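Local coordinates for protein mandelate racemase/muconate lactonizing enzyme (Polaromonas sp., PDB 2OG9) that belongs to the enolase superfamily and, as a mandelate racemase/muconate lactonizing enzyme homologue, probably abstracts the alpha-proton of a carboxylate substrate, at residues T259-E265 against A281-M286. Sequence-based numbering, arbitrary orientation.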
ATOM      1  N   THR A 259      22.186   0.744 -15.376  1.00 22.16           N
ATOM      2  CA  THR A 259      21.921   0.346 -16.757  1.00 22.70           C
ATOM      3  C   THR A 259      20.443   0.071 -17.002  1.00 18.98           C
ATOM      4  O   THR A 259      19.812  -0.702 -16.278  1.00 18.79           O
ATOM      5  CB  THR A 259      22.702  -0.924 -17.133  1.00 23.85           C
ATOM      6  OG1 THR A 259      24.099  -0.711 -16.892  1.00 24.51           O
ATOM      7  CG2 THR A 259      22.495  -1.259 -18.611  1.00 24.67           C
ATOM      8  N   PRO A 260      19.868   0.707 -18.032  1.00 17.10           N
ATOM      9  CA  PRO A 260      18.455   0.496 -18.342  1.00 17.26           C
ATOM     10  C   PRO A 260      18.170  -0.959 -18.693  1.00 18.12           C
ATOM     11  O   PRO A 260      19.001  -1.638 -19.301  1.00 18.78           O
ATOM     12  CB  PRO A 260      18.223   1.416 -19.536  1.00 17.16           C
ATOM     13  CG  PRO A 260      19.160   2.557 -19.255  1.00 18.84           C
ATOM     14  CD  PRO A 260      20.413   1.840 -18.799  1.00 16.82           C
ATOM     15  N   ILE A 261      16.998  -1.425 -18.286  1.00 16.42           N
ATOM     16  CA  ILE A 261      16.544  -2.770 -18.580  1.00 17.09           C
ATOM     17  C   ILE A 261      15.481  -2.593 -19.652  1.00 18.72           C
ATOM     18  O   ILE A 261      14.604  -1.738 -19.531  1.00 16.38           O
ATOM     19  CB  ILE A 261      15.910  -3.429 -17.348  1.00 19.62           C
ATOM     20  CG1 ILE A 261      16.956  -3.530 -16.235  1.00 19.98           C
ATOM     21  CG2 ILE A 261      15.335  -4.806 -17.717  1.00 20.12           C
ATOM     22  CD1 ILE A 261      18.219  -4.276 -16.646  1.00 20.47           C
ATOM     23  N   ALA A 262      15.578  -3.385 -20.712  1.00 18.43           N
ATOM     24  CA  ALA A 262      14.626  -3.309 -21.805  1.00 18.34           C
ATOM     25  C   ALA A 262      13.917  -4.641 -21.933  1.00 18.80           C
ATOM     26  O   ALA A 262      14.553  -5.688 -21.902  1.00 16.74           O
ATOM     27  CB  ALA A 262      15.347  -2.984 -23.101  1.00 19.83           C
ATOM     28  N   THR A 263      12.599  -4.603 -22.073  1.00 18.74           N
ATOM     29  CA  THR A 263      11.844  -5.837 -22.221  1.00 19.86           C
ATOM     30  C   THR A 263      10.465  -5.553 -22.809  1.00 19.22           C
ATOM     31  O   THR A 263      10.074  -4.393 -22.952  1.00 18.84           O
ATOM     32  CB  THR A 263      11.692  -6.551 -20.860  1.00 20.95           C
ATOM     33  OG1 THR A 263      11.080  -7.832 -21.058  1.00 23.91           O
ATOM     34  CG2 THR A 263      10.842  -5.720 -19.914  1.00 22.42           C
ATOM     35  N   GLY A 264       9.746  -6.613 -23.168  1.00 17.94           N
ATOM     36  CA  GLY A 264       8.411  -6.457 -23.719  1.00 19.65           C
ATOM     37  C   GLY A 264       8.198  -6.997 -25.123  1.00 20.60           C
ATOM     38  O   GLY A 264       7.057  -7.174 -25.552  1.00 19.33           O
ATOM     39  N   GLU A 265       9.284  -7.275 -25.840  1.00 22.40           N
ATOM     40  CA  GLU A 265       9.181  -7.771 -27.210  1.00 25.30           C
ATOM     41  C   GLU A 265       8.385  -9.066 -27.355  1.00 24.49           C
ATOM     42  O   GLU A 265       7.830  -9.334 -28.417  1.00 23.41           O
ATOM     43  CB  GLU A 265      10.582  -7.964 -27.814  1.00 28.55           C
ATOM     44  CG  GLU A 265      11.427  -9.012 -27.102  1.00 32.63           C
ATOM     45  CD  GLU A 265      12.873  -9.034 -27.572  1.00 35.48           C
ATOM     46  OE1 GLU A 265      13.155  -9.614 -28.644  1.00 36.24           O
ATOM     47  OE2 GLU A 265      13.731  -8.464 -26.864  1.00 37.58           O
ATOM     48  N   ALA A 281       8.828  -2.560 -14.548  1.00 21.33           N
ATOM     49  CA  ALA A 281       9.779  -3.583 -14.951  1.00 21.28           C
ATOM     50  C   ALA A 281      10.637  -3.251 -16.166  1.00 21.88           C
ATOM     51  O   ALA A 281      11.459  -4.069 -16.581  1.00 22.78           O
ATOM     52  CB  ALA A 281       9.031  -4.889 -15.197  1.00 22.68           C
ATOM     53  N   ALA A 282      10.464  -2.066 -16.739  1.00 19.50           N
ATOM     54  CA  ALA A 282      11.258  -1.709 -17.911  1.00 21.46           C
ATOM     55  C   ALA A 282      11.527  -0.221 -18.073  1.00 21.24           C
ATOM     56  O   ALA A 282      10.618   0.604 -17.981  1.00 21.40           O
ATOM     57  CB  ALA A 282      10.586  -2.243 -19.167  1.00 21.27           C
ATOM     58  N   ASP A 283      12.789   0.108 -18.320  1.00 19.22           N
ATOM     59  CA  ASP A 283      13.204   1.487 -18.541  1.00 17.13           C
ATOM     60  C   ASP A 283      12.859   1.788 -20.001  1.00 16.35           C
ATOM     61  O   ASP A 283      12.387   2.880 -20.328  1.00 16.80           O
ATOM     62  CB  ASP A 283      14.700   1.610 -18.286  1.00 19.95           C
ATOM     63  CG  ASP A 283      15.052   1.353 -16.836  1.00 21.76           C
ATOM     64  OD1 ASP A 283      14.696   2.196 -15.987  1.00 23.45           O
ATOM     65  OD2 ASP A 283      15.661   0.303 -16.545  1.00 20.14           O
ATOM     66  N   TYR A 284      13.107   0.804 -20.862  1.00 15.86           N
ATOM     67  CA  TYR A 284      12.791   0.876 -22.292  1.00 16.57           C
ATOM     68  C   TYR A 284      11.741  -0.194 -22.576  1.00 16.48           C
ATOM     69  O   TYR A 284      12.032  -1.386 -22.477  1.00 18.00           O
ATOM     70  CB  TYR A 284      14.015   0.567 -23.163  1.00 16.40           C
ATOM     71  CG  TYR A 284      15.032   1.681 -23.287  1.00 19.24           C
ATOM     72  CD1 TYR A 284      14.865   2.715 -24.210  1.00 20.72           C
ATOM     73  CD2 TYR A 284      16.163   1.701 -22.477  1.00 22.16           C
ATOM     74  CE1 TYR A 284      15.810   3.745 -24.320  1.00 23.08           C
ATOM     75  CE2 TYR A 284      17.105   2.716 -22.575  1.00 23.48           C
ATOM     76  CZ  TYR A 284      16.923   3.734 -23.492  1.00 25.36           C
ATOM     77  OH  TYR A 284      17.848   4.752 -23.544  1.00 29.01           O
ATOM     78  N   LEU A 285      10.528   0.220 -22.929  1.00 13.96           N
ATOM     79  CA  LEU A 285       9.481  -0.742 -23.244  1.00 16.77           C
ATOM     80  C   LEU A 285       9.630  -1.091 -24.724  1.00 16.82           C
ATOM     81  O   LEU A 285       9.827  -0.203 -25.560  1.00 18.19           O
ATOM     82  CB  LEU A 285       8.097  -0.138 -22.979  1.00 16.84           C
ATOM     83  CG  LEU A 285       6.928  -1.120 -23.054  1.00 19.90           C
ATOM     84  CD1 LEU A 285       7.018  -2.116 -21.896  1.00 19.58           C
ATOM     85  CD2 LEU A 285       5.614  -0.352 -22.991  1.00 19.29           C
HETATM   86  N   MSE A 286       9.528  -2.371 -25.053  1.00 16.10           N
HETATM   87  CA  MSE A 286       9.699  -2.796 -26.437  1.00 16.74           C
HETATM   88  C   MSE A 286       8.497  -3.477 -27.065  1.00 15.84           C
HETATM   89  O   MSE A 286       8.549  -4.656 -27.420  1.00 16.88           O
HETATM   90  CB  MSE A 286      10.923  -3.708 -26.537  1.00 20.12           C
HETATM   91  CG  MSE A 286      12.183  -3.058 -25.989  1.00 25.45           C
HETATM   92 SE   MSE A 286      13.744  -4.156 -26.306  1.00 50.49          SE
HETATM   93  CE  MSE A 286      14.047  -3.757 -28.198  1.00 29.06           C
TER
HETATM   94  O   HOH W   1      17.569   0.278 -14.626  1.00 21.37           O
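On one face of the paired strands the methyl of Ala262 touches both Tyr284 CB and the selenium of selenomethionine Met286, with Ala262 CB 3.8 Å from Met286 SE. Farther along this face, Pro260 runs side by side with Tyr284, and Pro260 CB meets the ring at its edge, 3.5 Å from CE2 of Tyr284. The opposite face carries a smaller apolar contact, Thr263 CG2 against Ala282 CB at 3.6 Å. With CG2 between backbone N and carbonyl carbon, the OG1 of Thr263 stands anti to N (chi1 -173°) and is hydrogen-bonded to Glu240 OE2. Parallel pairing is carried by the main chain: Thr263 N donates to Tyr284 O, Met286 N reaches Thr263 O, and Ile261 O is gripped twice, by the amides of Asp283 and Tyr284. At the polar edge, Asp283 OD2 takes the amide of Ile261 on its anti lone pair, 2.8 Å from Ile261 N and nearly straight at 167°; a water bridges the same oxygen to Thr259 O. Were Asp283 replaced by an alanine, the Ile261 amide would probably lose its acceptor and the water one of its two acceptors here. The strands join through helix 270-278, whose Leu276 covers Thr263, Ala282 and Leu285, in a beta-alpha-beta unit of the TIM barrel, flanked by strands 238-239 and 311-312.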